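Local coordinates for putative uncharacterized protein (Chaetomium thermophilum, PDB 5T8V), which probably acts as a cohesin loader on chromatin, this chain being the C-terminal, HEAT-repeat part of the sister chromatid cohesion protein Scc2, at residues L7-R12 / I70-F75; V15-L20 / F75-L80; K21-A26 / N41-F46; Y85-C90 / K144-E149. One frame throughout, in Å; residues are numbered along the deposited sequence.

Contact 1: L7-R12 / I70-F75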
loop_
_atom_site.group_PDB
_atom_site.type_symbol
_atom_site.label_atom_id
_atom_site.label_comp_id
_atom_site.label_asym_id
_atom_site.label_seq_id
_atom_site.Cartn_x
_atom_site.Cartn_y
_atom_site.Cartn_z
ATOM N N LEU A 7 69.209 23.328 -1.241
ATOM C CA LEU A 7 69.552 24.507 -0.457
ATOM C C LEU A 7 68.414 25.520 -0.501
ATOM O O LEU A 7 67.249 25.143 -0.664
ATOM C CB LEU A 7 70.845 25.129 -0.990
ATOM C CG LEU A 7 72.006 24.167 -1.258
ATOM C CD1 LEU A 7 72.914 24.732 -2.333
ATOM C CD2 LEU A 7 72.788 23.898 0.017
ATOM N N ASP A 8 68.737 26.803 -0.355
ATOM C CA ASP A 8 67.732 27.846 -0.487
ATOM C C ASP A 8 67.359 28.039 -1.957
ATOM O O ASP A 8 68.112 27.688 -2.871
ATOM C CB ASP A 8 68.238 29.157 0.111
ATOM C CG ASP A 8 68.475 29.062 1.606
ATOM O OD1 ASP A 8 67.758 28.286 2.272
ATOM O OD2 ASP A 8 69.379 29.760 2.114
ATOM N N LEU A 9 66.176 28.618 -2.176
ATOM C CA LEU A 9 65.598 28.658 -3.516
ATOM C C LEU A 9 66.508 29.360 -4.517
ATOM O O LEU A 9 66.499 29.017 -5.703
ATOM C CB LEU A 9 64.233 29.345 -3.473
ATOM C CG LEU A 9 63.463 29.358 -4.797
ATOM C CD1 LEU A 9 61.979 29.148 -4.545
ATOM C CD2 LEU A 9 63.693 30.660 -5.560
ATOM N N ARG A 10 67.284 30.348 -4.071
ATOM C CA ARG A 10 68.197 31.045 -4.970
ATOM C C ARG A 10 69.163 30.064 -5.630
ATOM O O ARG A 10 69.194 29.917 -6.862
ATOM C CB ARG A 10 68.956 32.121 -4.185
ATOM C CG ARG A 10 69.544 33.248 -5.025
ATOM C CD ARG A 10 71.009 33.012 -5.360
ATOM N NE ARG A 10 71.854 32.971 -4.168
ATOM C CZ ARG A 10 73.179 32.860 -4.195
ATOM N NH1 ARG A 10 73.820 32.783 -5.354
ATOM N NH2 ARG A 10 73.868 32.831 -3.061
ATOM N N GLN A 11 69.949 29.361 -4.811
ATOM C CA GLN A 11 70.951 28.454 -5.355
ATOM C C GLN A 11 70.303 27.315 -6.130
ATOM O O GLN A 11 70.824 26.891 -7.166
ATOM C CB GLN A 11 71.834 27.904 -4.233
ATOM C CG GLN A 11 72.608 28.970 -3.474
ATOM C CD GLN A 11 71.875 29.469 -2.245
ATOM O OE1 GLN A 11 70.806 28.967 -1.899
ATOM N NE2 GLN A 11 72.450 30.463 -1.575
ATOM N N ARG A 12 69.171 26.798 -5.647
ATOM C CA ARG A 12 68.471 25.761 -6.399
ATOM C C ARG A 12 68.109 26.260 -7.790
ATOM O O ARG A 12 68.298 25.548 -8.785
ATOM C CB ARG A 12 67.214 25.313 -5.654
ATOM C CG ARG A 12 67.453 24.882 -4.217
ATOM C CD ARG A 12 66.513 23.762 -3.798
ATOM N NE ARG A 12 65.154 23.958 -4.303
ATOM C CZ ARG A 12 64.227 24.709 -3.717
ATOM N NH1 ARG A 12 63.023 24.815 -4.265
ATOM N NH2 ARG A 12 64.495 25.358 -2.590
ATOM N N ILE A 70 60.943 26.703 -14.634
ATOM C CA ILE A 70 59.694 27.448 -14.496
ATOM C C ILE A 70 59.278 27.521 -13.032
ATOM O O ILE A 70 58.939 28.595 -12.520
ATOM C CB ILE A 70 58.594 26.817 -15.373
ATOM C CG1 ILE A 70 58.830 27.175 -16.842
ATOM C CG2 ILE A 70 57.200 27.289 -14.941
ATOM C CD1 ILE A 70 57.927 26.442 -17.822
ATOM N N GLU A 71 59.302 26.385 -12.332
ATOM C CA GLU A 71 58.827 26.370 -10.951
ATOM C C GLU A 71 59.719 27.192 -10.028
ATOM O O GLU A 71 59.249 27.678 -8.993
ATOM C CB GLU A 71 58.720 24.932 -10.448
ATOM C CG GLU A 71 57.523 24.184 -11.008
ATOM C CD GLU A 71 57.400 22.779 -10.453
ATOM O OE1 GLU A 71 58.333 22.330 -9.754
ATOM O OE2 GLU A 71 56.368 22.125 -10.715
ATOM N N LEU A 72 60.995 27.359 -10.373
ATOM C CA LEU A 72 61.915 28.160 -9.577
ATOM C C LEU A 72 62.052 29.585 -10.097
ATOM O O LEU A 72 62.950 30.312 -9.660
ATOM C CB LEU A 72 63.288 27.487 -9.521
ATOM C CG LEU A 72 63.313 26.065 -8.949
ATOM C CD1 LEU A 72 64.743 25.571 -8.836
ATOM C CD2 LEU A 72 62.617 25.990 -7.593
ATOM N N ASN A 73 61.185 29.999 -11.020
ATOM C CA ASN A 73 61.117 31.388 -11.474
ATOM C C ASN A 73 62.456 31.880 -12.017
ATOM O O ASN A 73 62.804 33.054 -11.865
ATOM C CB ASN A 73 60.633 32.306 -10.348
ATOM C CG ASN A 73 60.144 33.645 -10.862
ATOM O OD1 ASN A 73 59.629 33.744 -11.976
ATOM N ND2 ASN A 73 60.306 34.687 -10.051
ATOM N N CYS A 74 63.220 30.989 -12.650
ATOM C CA CYS A 74 64.442 31.371 -13.345
ATOM C C CYS A 74 64.389 31.054 -14.832
ATOM O O CYS A 74 65.397 31.231 -15.525
ATOM C CB CYS A 74 65.660 30.681 -12.712
ATOM S SG CYS A 74 65.625 28.878 -12.755
ATOM N N PHE A 75 63.244 30.591 -15.340
ATOM C CA PHE A 75 63.090 30.356 -16.770
ATOM C C PHE A 75 63.293 31.628 -17.581
ATOM O O PHE A 75 63.629 31.549 -18.768
ATOM C CB PHE A 75 61.703 29.765 -17.037
ATOM C CG PHE A 75 61.438 29.450 -18.480
ATOM C CD1 PHE A 75 62.233 28.545 -19.165
ATOM C CD2 PHE A 75 60.375 30.040 -19.146
ATOM C CE1 PHE A 75 61.984 28.248 -20.491
ATOM C CE2 PHE A 75 60.121 29.745 -20.472
ATOM C CZ PHE A 75 60.925 28.848 -21.145
#

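Contact 2: V15-L20 / F75-L80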
loop_
_atom_site.group_PDB
_atom_site.type_symbol
_atom_site.label_atom_id
_atom_site.label_comp_id
_atom_site.label_asym_id
_atom_site.label_seq_id
_atom_site.Cartn_x
_atom_site.Cartn_y
_atom_site.Cartn_z
ATOM N N VAL A 15 71.082 26.212 -9.942
ATOM C CA VAL A 15 71.436 24.844 -10.312
ATOM C C VAL A 15 70.566 24.367 -11.468
ATOM O O VAL A 15 71.064 23.826 -12.461
ATOM C CB VAL A 15 71.321 23.907 -9.095
ATOM C CG1 VAL A 15 71.495 22.445 -9.509
ATOM C CG2 VAL A 15 72.360 24.271 -8.050
ATOM N N ALA A 16 69.249 24.549 -11.351
ATOM C CA ALA A 16 68.360 24.164 -12.443
ATOM C C ALA A 16 68.740 24.881 -13.731
ATOM O O ALA A 16 68.736 24.279 -14.813
ATOM C CB ALA A 16 66.909 24.463 -12.071
ATOM N N LEU A 17 69.086 26.167 -13.633
ATOM C CA LEU A 17 69.485 26.922 -14.816
ATOM C C LEU A 17 70.714 26.307 -15.471
ATOM O O LEU A 17 70.730 26.068 -16.683
ATOM C CB LEU A 17 69.752 28.380 -14.440
ATOM C CG LEU A 17 70.164 29.301 -15.593
ATOM C CD1 LEU A 17 68.989 29.560 -16.525
ATOM C CD2 LEU A 17 70.731 30.605 -15.062
ATOM N N HIS A 18 71.761 26.046 -14.685
ATOM C CA HIS A 18 72.993 25.516 -15.263
ATOM C C HIS A 18 72.792 24.108 -15.810
ATOM O O HIS A 18 73.385 23.745 -16.833
ATOM C CB HIS A 18 74.112 25.539 -14.223
ATOM C CG HIS A 18 74.707 26.896 -14.010
ATOM N ND1 HIS A 18 74.435 27.965 -14.837
ATOM C CD2 HIS A 18 75.560 27.360 -13.065
ATOM C CE1 HIS A 18 75.095 29.028 -14.412
ATOM N NE2 HIS A 18 75.785 28.688 -13.339
ATOM N N GLU A 19 71.961 23.302 -15.148
ATOM C CA GLU A 19 71.678 21.961 -15.651
ATOM C C GLU A 19 70.959 22.027 -16.992
ATOM O O GLU A 19 71.336 21.337 -17.948
ATOM C CB GLU A 19 70.849 21.181 -14.629
ATOM C CG GLU A 19 71.632 20.748 -13.396
ATOM C CD GLU A 19 70.774 20.012 -12.384
ATOM O OE1 GLU A 19 69.536 19.990 -12.552
ATOM O OE2 GLU A 19 71.338 19.454 -11.419
ATOM N N LEU A 20 69.923 22.865 -17.088
ATOM C CA LEU A 20 69.209 22.995 -18.352
ATOM C C LEU A 20 70.115 23.556 -19.440
ATOM O O LEU A 20 70.016 23.152 -20.603
ATOM C CB LEU A 20 67.975 23.879 -18.187
ATOM C CG LEU A 20 67.201 24.058 -19.497
ATOM C CD1 LEU A 20 65.715 23.870 -19.285
ATOM C CD2 LEU A 20 67.481 25.422 -20.115
ATOM N N PHE A 75 63.244 30.591 -15.340
ATOM C CA PHE A 75 63.090 30.356 -16.770
ATOM C C PHE A 75 63.293 31.628 -17.581
ATOM O O PHE A 75 63.629 31.549 -18.768
ATOM C CB PHE A 75 61.703 29.765 -17.037
ATOM C CG PHE A 75 61.438 29.450 -18.480
ATOM C CD1 PHE A 75 62.233 28.545 -19.165
ATOM C CD2 PHE A 75 60.375 30.040 -19.146
ATOM C CE1 PHE A 75 61.984 28.248 -20.491
ATOM C CE2 PHE A 75 60.121 29.745 -20.472
ATOM C CZ PHE A 75 60.925 28.848 -21.145
ATOM N N MET A 76 63.105 32.796 -16.965
ATOM C CA MET A 76 63.293 34.059 -17.670
ATOM C C MET A 76 64.747 34.276 -18.066
ATOM O O MET A 76 65.024 35.003 -19.027
ATOM C CB MET A 76 62.814 35.214 -16.793
ATOM C CG MET A 76 63.582 35.346 -15.483
ATOM S SD MET A 76 62.708 36.330 -14.252
ATOM C CE MET A 76 61.337 35.244 -13.853
ATOM N N THR A 77 65.686 33.662 -17.344
ATOM C CA THR A 77 67.104 33.885 -17.600
ATOM C C THR A 77 67.634 33.045 -18.754
ATOM O O THR A 77 68.694 33.372 -19.300
ATOM C CB THR A 77 67.916 33.587 -16.337
ATOM O OG1 THR A 77 67.285 34.198 -15.205
ATOM C CG2 THR A 77 69.338 34.127 -16.467
ATOM N N VAL A 78 66.933 31.980 -19.133
ATOM C CA VAL A 78 67.350 31.130 -20.245
ATOM C C VAL A 78 67.563 32.005 -21.476
ATOM O O VAL A 78 66.670 32.787 -21.831
ATOM C CB VAL A 78 66.319 30.024 -20.523
ATOM C CG1 VAL A 78 66.637 29.294 -21.832
ATOM C CG2 VAL A 78 66.285 29.040 -19.366
ATOM N N PRO A 79 68.704 31.913 -22.156
ATOM C CA PRO A 79 68.913 32.740 -23.350
ATOM C C PRO A 79 67.787 32.558 -24.355
ATOM O O PRO A 79 67.435 31.439 -24.730
ATOM C CB PRO A 79 70.252 32.235 -23.898
ATOM C CG PRO A 79 70.957 31.681 -22.715
ATOM C CD PRO A 79 69.889 31.101 -21.835
ATOM N N LEU A 80 67.212 33.681 -24.786
ATOM C CA LEU A 80 66.141 33.639 -25.775
ATOM C C LEU A 80 66.613 32.991 -27.070
ATOM O O LEU A 80 65.977 32.062 -27.582
ATOM C CB LEU A 80 65.630 35.054 -26.042
ATOM C CG LEU A 80 64.631 35.227 -27.190
ATOM C CD1 LEU A 80 63.278 34.642 -26.816
ATOM C CD2 LEU A 80 64.515 36.692 -27.572
#

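Contact 3: K21-A26 / N41-F46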
loop_
_atom_site.group_PDB
_atom_site.type_symbol
_atom_site.label_atom_id
_atom_site.label_comp_id
_atom_site.label_asym_id
_atom_site.label_seq_id
_atom_site.Cartn_x
_atom_site.Cartn_y
_atom_site.Cartn_z
ATOM N N LYS A 21 70.992 24.498 -19.093
ATOM C CA LYS A 21 71.928 25.024 -20.080
ATOM C C LYS A 21 72.849 23.923 -20.591
ATOM O O LYS A 21 73.029 23.759 -21.804
ATOM C CB LYS A 21 72.743 26.173 -19.482
ATOM C CG LYS A 21 71.978 27.483 -19.356
ATOM C CD LYS A 21 72.926 28.670 -19.223
ATOM C CE LYS A 21 72.162 29.975 -19.069
ATOM N NZ LYS A 21 73.005 31.171 -19.362
ATOM N N ALA A 22 73.433 23.149 -19.675
ATOM C CA ALA A 22 74.336 22.072 -20.067
ATOM C C ALA A 22 73.626 21.073 -20.972
ATOM O O ALA A 22 74.072 20.802 -22.095
ATOM C CB ALA A 22 74.889 21.378 -18.822
ATOM N N TYR A 23 72.511 20.514 -20.500
ATOM C CA TYR A 23 71.780 19.543 -21.308
ATOM C C TYR A 23 71.388 20.136 -22.655
ATOM O O TYR A 23 71.445 19.453 -23.685
ATOM C CB TYR A 23 70.538 19.063 -20.560
ATOM C CG TYR A 23 70.001 17.764 -21.102
ATOM C CD1 TYR A 23 69.400 17.708 -22.352
ATOM C CD2 TYR A 23 70.108 16.590 -20.370
ATOM C CE1 TYR A 23 68.919 16.524 -22.856
ATOM C CE2 TYR A 23 69.627 15.400 -20.866
ATOM C CZ TYR A 23 69.033 15.373 -22.109
ATOM O OH TYR A 23 68.553 14.189 -22.610
ATOM N N LEU A 24 70.985 21.407 -22.665
ATOM C CA LEU A 24 70.602 22.070 -23.907
ATOM C C LEU A 24 71.761 22.082 -24.896
ATOM O O LEU A 24 71.605 21.696 -26.062
ATOM C CB LEU A 24 70.136 23.492 -23.599
ATOM C CG LEU A 24 69.369 24.252 -24.678
ATOM C CD1 LEU A 24 67.939 23.745 -24.768
ATOM C CD2 LEU A 24 69.394 25.745 -24.378
ATOM N N GLN A 25 72.939 22.523 -24.445
ATOM C CA GLN A 25 74.109 22.523 -25.316
ATOM C C GLN A 25 74.419 21.119 -25.816
ATOM O O GLN A 25 74.694 20.922 -27.005
ATOM C CB GLN A 25 75.314 23.109 -24.578
ATOM C CG GLN A 25 75.143 24.566 -24.163
ATOM C CD GLN A 25 74.852 25.482 -25.336
ATOM O OE1 GLN A 25 75.358 25.278 -26.440
ATOM N NE2 GLN A 25 74.025 26.496 -25.105
ATOM N N ALA A 26 74.372 20.128 -24.922
ATOM C CA ALA A 26 74.610 18.748 -25.333
ATOM C C ALA A 26 73.641 18.323 -26.430
ATOM O O ALA A 26 74.022 17.605 -27.364
ATOM C CB ALA A 26 74.497 17.815 -24.128
ATOM N N ASN A 41 72.095 10.146 -34.069
ATOM C CA ASN A 41 72.896 10.182 -32.858
ATOM C C ASN A 41 72.127 9.557 -31.694
ATOM O O ASN A 41 70.933 9.265 -31.786
ATOM C CB ASN A 41 73.293 11.627 -32.544
ATOM C CG ASN A 41 74.293 11.731 -31.412
ATOM O OD1 ASN A 41 74.830 10.725 -30.947
ATOM N ND2 ASN A 41 74.553 12.953 -30.967
ATOM N N GLU A 42 72.839 9.334 -30.587
ATOM C CA GLU A 42 72.200 8.814 -29.383
ATOM C C GLU A 42 71.090 9.734 -28.892
ATOM O O GLU A 42 70.133 9.269 -28.263
ATOM C CB GLU A 42 73.248 8.614 -28.286
ATOM C CG GLU A 42 72.682 8.198 -26.933
ATOM C CD GLU A 42 73.762 8.027 -25.880
ATOM O OE1 GLU A 42 74.938 7.832 -26.256
ATOM O OE2 GLU A 42 73.434 8.093 -24.675
ATOM N N MET A 43 71.201 11.034 -29.162
ATOM C CA MET A 43 70.204 12.018 -28.754
ATOM C C MET A 43 69.380 12.557 -29.913
ATOM O O MET A 43 68.183 12.794 -29.751
ATOM C CB MET A 43 70.884 13.192 -28.043
ATOM C CG MET A 43 71.391 12.867 -26.647
ATOM S SD MET A 43 72.243 14.259 -25.878
ATOM C CE MET A 43 72.310 13.721 -24.171
ATOM N N ALA A 44 69.989 12.755 -31.076
ATOM C CA ALA A 44 69.310 13.329 -32.227
ATOM C C ALA A 44 68.964 12.251 -33.250
ATOM O O ALA A 44 69.451 11.120 -33.199
ATOM C CB ALA A 44 70.176 14.415 -32.873
ATOM N N ILE A 45 68.104 12.629 -34.191
ATOM C CA ILE A 45 67.680 11.771 -35.288
ATOM C C ILE A 45 67.992 12.496 -36.588
ATOM O O ILE A 45 67.648 13.674 -36.747
ATOM C CB ILE A 45 66.179 11.428 -35.196
ATOM C CG1 ILE A 45 65.936 10.457 -34.035
ATOM C CG2 ILE A 45 65.670 10.834 -36.517
ATOM C CD1 ILE A 45 64.470 10.153 -33.769
ATOM N N PHE A 46 68.647 11.792 -37.507
ATOM C CA PHE A 46 68.998 12.341 -38.810
ATOM C C PHE A 46 67.856 12.082 -39.787
ATOM O O PHE A 46 67.484 10.927 -40.021
ATOM C CB PHE A 46 70.295 11.716 -39.316
ATOM C CG PHE A 46 70.702 12.185 -40.682
ATOM C CD1 PHE A 46 71.411 13.363 -40.840
ATOM C CD2 PHE A 46 70.381 11.448 -41.808
ATOM C CE1 PHE A 46 71.790 13.798 -42.093
ATOM C CE2 PHE A 46 70.757 11.879 -43.066
ATOM C CZ PHE A 46 71.461 13.055 -43.209
#

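Contact 4: Y85-C90 / K144-E149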
loop_
_atom_site.group_PDB
_atom_site.type_symbol
_atom_site.label_atom_id
_atom_site.label_comp_id
_atom_site.label_asym_id
_atom_site.label_seq_id
_atom_site.Cartn_x
_atom_site.Cartn_y
_atom_site.Cartn_z
ATOM N N TYR A 85 65.711 28.240 -31.241
ATOM C CA TYR A 85 66.311 27.100 -31.924
ATOM C C TYR A 85 65.659 25.795 -31.481
ATOM O O TYR A 85 65.341 24.939 -32.315
ATOM C CB TYR A 85 67.819 27.072 -31.666
ATOM C CG TYR A 85 68.556 25.978 -32.409
ATOM C CD1 TYR A 85 68.408 25.820 -33.781
ATOM C CD2 TYR A 85 69.411 25.112 -31.739
ATOM C CE1 TYR A 85 69.082 24.823 -34.464
ATOM C CE2 TYR A 85 70.092 24.114 -32.413
ATOM C CZ TYR A 85 69.924 23.974 -33.776
ATOM O OH TYR A 85 70.598 22.983 -34.452
ATOM N N LEU A 86 65.446 25.628 -30.175
ATOM C CA LEU A 86 64.740 24.447 -29.696
ATOM C C LEU A 86 63.340 24.374 -30.292
ATOM O O LEU A 86 62.897 23.304 -30.729
ATOM C CB LEU A 86 64.680 24.457 -28.168
ATOM C CG LEU A 86 63.959 23.283 -27.496
ATOM C CD1 LEU A 86 64.515 21.950 -27.967
ATOM C CD2 LEU A 86 64.067 23.390 -25.980
ATOM N N LEU A 87 62.631 25.505 -30.334
ATOM C CA LEU A 87 61.315 25.519 -30.963
ATOM C C LEU A 87 61.399 25.167 -32.444
ATOM O O LEU A 87 60.449 24.607 -33.003
ATOM C CB LEU A 87 60.655 26.888 -30.780
ATOM C CG LEU A 87 60.022 27.154 -29.411
ATOM C CD1 LEU A 87 59.605 28.611 -29.296
ATOM C CD2 LEU A 87 58.822 26.241 -29.166
ATOM N N ARG A 88 62.523 25.478 -33.093
ATOM C CA ARG A 88 62.678 25.114 -34.496
ATOM C C ARG A 88 62.888 23.613 -34.649
ATOM O O ARG A 88 62.290 22.986 -35.531
ATOM C CB ARG A 88 63.841 25.882 -35.121
ATOM C CG ARG A 88 63.787 25.923 -36.642
ATOM C CD ARG A 88 65.128 26.300 -37.259
ATOM N NE ARG A 88 65.007 26.574 -38.690
ATOM C CZ ARG A 88 64.889 25.640 -39.631
ATOM N NH1 ARG A 88 64.869 24.353 -39.305
ATOM N NH2 ARG A 88 64.784 25.995 -40.905
ATOM N N LEU A 89 63.734 23.018 -33.806
ATOM C CA LEU A 89 63.885 21.567 -33.819
ATOM C C LEU A 89 62.546 20.882 -33.581
ATOM O O LEU A 89 62.199 19.912 -34.271
ATOM C CB LEU A 89 64.901 21.136 -32.761
ATOM C CG LEU A 89 66.307 21.729 -32.881
ATOM C CD1 LEU A 89 67.170 21.280 -31.711
ATOM C CD2 LEU A 89 66.962 21.349 -34.202
ATOM N N CYS A 90 61.777 21.377 -32.610
ATOM C CA CYS A 90 60.434 20.854 -32.392
ATOM C C CYS A 90 59.597 20.969 -33.660
ATOM O O CYS A 90 58.919 20.016 -34.063
ATOM C CB CYS A 90 59.762 21.595 -31.234
ATOM S SG CYS A 90 60.517 21.313 -29.614
ATOM N N LYS A 144 57.725 37.496 -28.277
ATOM C CA LYS A 144 56.753 36.992 -29.239
ATOM C C LYS A 144 57.264 35.775 -30.001
ATOM O O LYS A 144 56.453 34.988 -30.502
ATOM C CB LYS A 144 56.373 38.097 -30.227
ATOM C CG LYS A 144 55.833 39.363 -29.574
ATOM C CD LYS A 144 54.501 39.122 -28.877
ATOM C CE LYS A 144 53.948 40.409 -28.281
ATOM N NZ LYS A 144 52.606 40.218 -27.665
ATOM N N GLN A 145 58.584 35.600 -30.099
ATOM C CA GLN A 145 59.136 34.468 -30.831
ATOM C C GLN A 145 58.951 33.144 -30.101
ATOM O O GLN A 145 59.277 32.096 -30.667
ATOM C CB GLN A 145 60.627 34.690 -31.103
ATOM C CG GLN A 145 60.949 35.990 -31.825
ATOM C CD GLN A 145 61.350 37.103 -30.877
ATOM O OE1 GLN A 145 60.848 37.195 -29.757
ATOM N NE2 GLN A 145 62.270 37.952 -31.320
ATOM N N LEU A 146 58.447 33.164 -28.867
ATOM C CA LEU A 146 58.233 31.954 -28.086
ATOM C C LEU A 146 56.795 31.462 -28.143
ATOM O O LEU A 146 56.488 30.420 -27.557
ATOM C CB LEU A 146 58.638 32.192 -26.627
ATOM C CG LEU A 146 60.082 32.651 -26.397
ATOM C CD1 LEU A 146 60.349 32.836 -24.912
ATOM C CD2 LEU A 146 61.077 31.667 -27.000
ATOM N N TYR A 147 55.913 32.178 -28.836
ATOM C CA TYR A 147 54.517 31.791 -28.983
ATOM C C TYR A 147 54.194 31.682 -30.465
ATOM O O TYR A 147 54.515 32.587 -31.241
ATOM C CB TYR A 147 53.589 32.807 -28.312
ATOM C CG TYR A 147 53.836 32.978 -26.830
ATOM C CD1 TYR A 147 54.844 33.814 -26.365
ATOM C CD2 TYR A 147 53.059 32.307 -25.896
ATOM C CE1 TYR A 147 55.073 33.974 -25.012
ATOM C CE2 TYR A 147 53.279 32.461 -24.541
ATOM C CZ TYR A 147 54.286 33.295 -24.105
ATOM O OH TYR A 147 54.505 33.448 -22.754
ATOM N N SER A 148 53.567 30.573 -30.854
ATOM C CA SER A 148 53.154 30.366 -32.238
ATOM C C SER A 148 51.830 29.622 -32.249
ATOM O O SER A 148 51.723 28.532 -31.676
ATOM C CB SER A 148 54.209 29.585 -33.027
ATOM O OG SER A 148 54.157 28.205 -32.717
ATOM N N GLU A 149 50.825 30.210 -32.899
ATOM C CA GLU A 149 49.548 29.526 -33.066
ATOM C C GLU A 149 49.724 28.212 -33.817
ATOM O O GLU A 149 49.019 27.232 -33.540
ATOM C CB GLU A 149 48.566 30.440 -33.803
ATOM C CG GLU A 149 47.137 30.396 -33.280
ATOM C CD GLU A 149 46.414 29.110 -33.633
ATOM O OE1 GLU A 149 46.813 28.452 -34.616
ATOM O OE2 GLU A 149 45.445 28.759 -32.928
#

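Contact 1: L7-R12 / I70-F75
A single leucine, Leu72, carries nearly all of its side of this contact, and one of its methyls lies nearer to an arginine's NH1 than to the leucine beside it. CD2 of Leu72 sits 3.6 Å from NH1 of Arg12, meeting the guanidinium obliquely, while CD1 of Leu72 rests 3.6 Å from the backbone O of Arg12 and also reaches that residue's CB. The two side chains cross at about a right angle, with CD1 near the root of the arginine and CD2 near its end. Arg12 can fold back in this way because its chain is bent at chi2 and chi3. Its far end is turned toward the start of its own segment, where NH2 of Arg12 gives a weak but nearly straight hydrogen bond, 3.4 Å long, to O of Leu7 at the guanidinium edge.

Leu72 follows directly on helix 56-71, which ends in a Schellman motif: Asn73, with positive phi, is its C-prime residue, Asn73 N bonds to Ile70 O, and Cys74 N bonds to Thr69 O. Helix 9-36 supplies the other side from its first turn, with Asp8 at the N-cap position.

Leu9 adds a looser apolar touch, its CD1 4.4 Å from CD2 of Leu72. With CG anti to the backbone N (chi1 -175°), its end comes nearer Leu72 than its CB direction would suggest. Farther along helix 9-36, Leu72 also packs on Ala13 and Ala16, and Cys74 on Ala13.

Contact 2: V15-L20 / F75-L80
Leu17 and Val78 meet methyl to methyl, CD1 of Leu17 lying 4.0 Å from CG2 of Val78, and the two side chains slide past each other in opposite directions. The same CG2 of Val78 is also touched by CD2 of Leu20, at 3.9 Å, this time with the side chains crossing at about a right angle. One valine methyl is thus shared by two leucines a helical turn apart. The other branch of Leu17 is occupied as well: its CD2 packs 4.0 Å from CG2 of Thr77, so the fork of the leucine spans two consecutive residues of the loop. Thr77 offers this methyl because CG2 stands anti to its backbone N, with OG1 beside that N instead (chi1 -46°).

Both leucines come from helix 9-36, and the loop they meet links helix 56-71 to helix 81-96. Behind the first shell, Leu20 packs on Ala65 and Leu66 of helix 56-71, and Val78 on Leu83 of helix 81-96. The loop backbone is gripped by Arg141, whose NH1 hydrogen-bonds to the carbonyls of both Phe75 and Val78. The turn between those residues is closed by a weak hydrogen bond from Val78 N to Phe75 O.

No hydrogen bond joins the two segments. Helix and loop are held together here by aliphatic packing alone, while the carbonyls of Phe75 and Val78 turn to Arg141, outside this apolar interface.

Contact 3: K21-A26 / N41-F46
Met43 reaches across to helix 9-36 and touches it at two residues a turn apart, Tyr23 and Ala26; these three residues account for nearly all the surface buried here. The end of the methionine does the work. Its methyl CE lies 4.1 Å from OH of Tyr23 and 4.2 Å from CZ of Tyr23, approaching the ring obliquely, while SD of Met43 is 4.1 Å from O of Ala26. Beyond CG the methionine chain is fully extended (chi2 178°, chi3 166°), which carries sulfur and methyl out to the helix although the nearest pair of CA atoms, those of Ala26 and Met43, is 8.7 Å apart.

Tyr23 comes to meet it: CG stands anti to the backbone N (chi1 -161°), and the phenol end draws closer to Met43 than the direction of its CB would suggest. The contact lies where the chain turns back after helix 9-36 and enters a small antiparallel two-stranded sheet, 44-46 with 52-54, in a chain that is mostly helical. Met43 stands just before the first strand, and its backbone is hydrogen-bonded to Ala55, past the end of the second.

Tyr23 also packs on Thr58, Lys61 and Leu62 of helix 56-71. Met43 touches Ala30, the next turn of helix 9-36 beyond Ala26, and the start of the strand is laid on the same helix where Ala44 packs on Val31 and Ala34.

Contact 4: Y85-C90 / K144-E149
Leu87 of helix 81-96 meets Gln145 and Leu146 in a short 3-10 segment, residues 144-146, which is spanned by a weak backbone hydrogen bond from Tyr147 N to Lys144 O. Gln145 takes part through its backbone: its carbonyl O lies 3.8 Å from CD1 of Leu87, while the end of its side chain leads away from helix 81-96. The next residue, Leu146, takes up the same methyl. CD1 of Leu87 is 3.8 Å from CA of Leu146 and 4.1 Å from CD2 of Leu146, so a single methyl is set against the backbone of two successive residues and the tip of one side chain. The CB of Leu87 already points toward this turn, and CD1 completes the reach.

At Tyr147 the chain leaves the contact, and its CB points away from helix 81-96. Ser148 is the N-cap of helix 149-172, with OG bonded to N of Ala151, and Glu149 then opens that helix.

The contact therefore joins helix 81-96 to the connection between helices 120-136 and 149-172. Leu87 also packs on Ser133 and Ile136 of helix 120-136. Other faces of helix 81-96 meet helix 9-36, where the rings of Tyr85 and Phe28 stack edge-to-face, and strand 52-54, where Leu86 and Leu89 pack on Leu54.

Overall arrangement
From the N terminus, helix 9-36 supplies the first segment of contacts 1, 2 and 3 in turn. Contact 3 closes the shortest loop, back from the start of the small sheet, and lies within the larger loops of contacts 1 and 2. Those two cross along the chain, share Phe75 and touch where Cys74 O meets Leu17 CD1 at 4.1 Å; they tie helix 9-36 to the end of helix 56-71 and the loop after it. Contact 4 opens only after these have closed and brings helix 81-96 to the connection before helix 149-172. Leu80 packing on Leu146 joins it to contact 2, and Leu24 on Leu86 to contact 3.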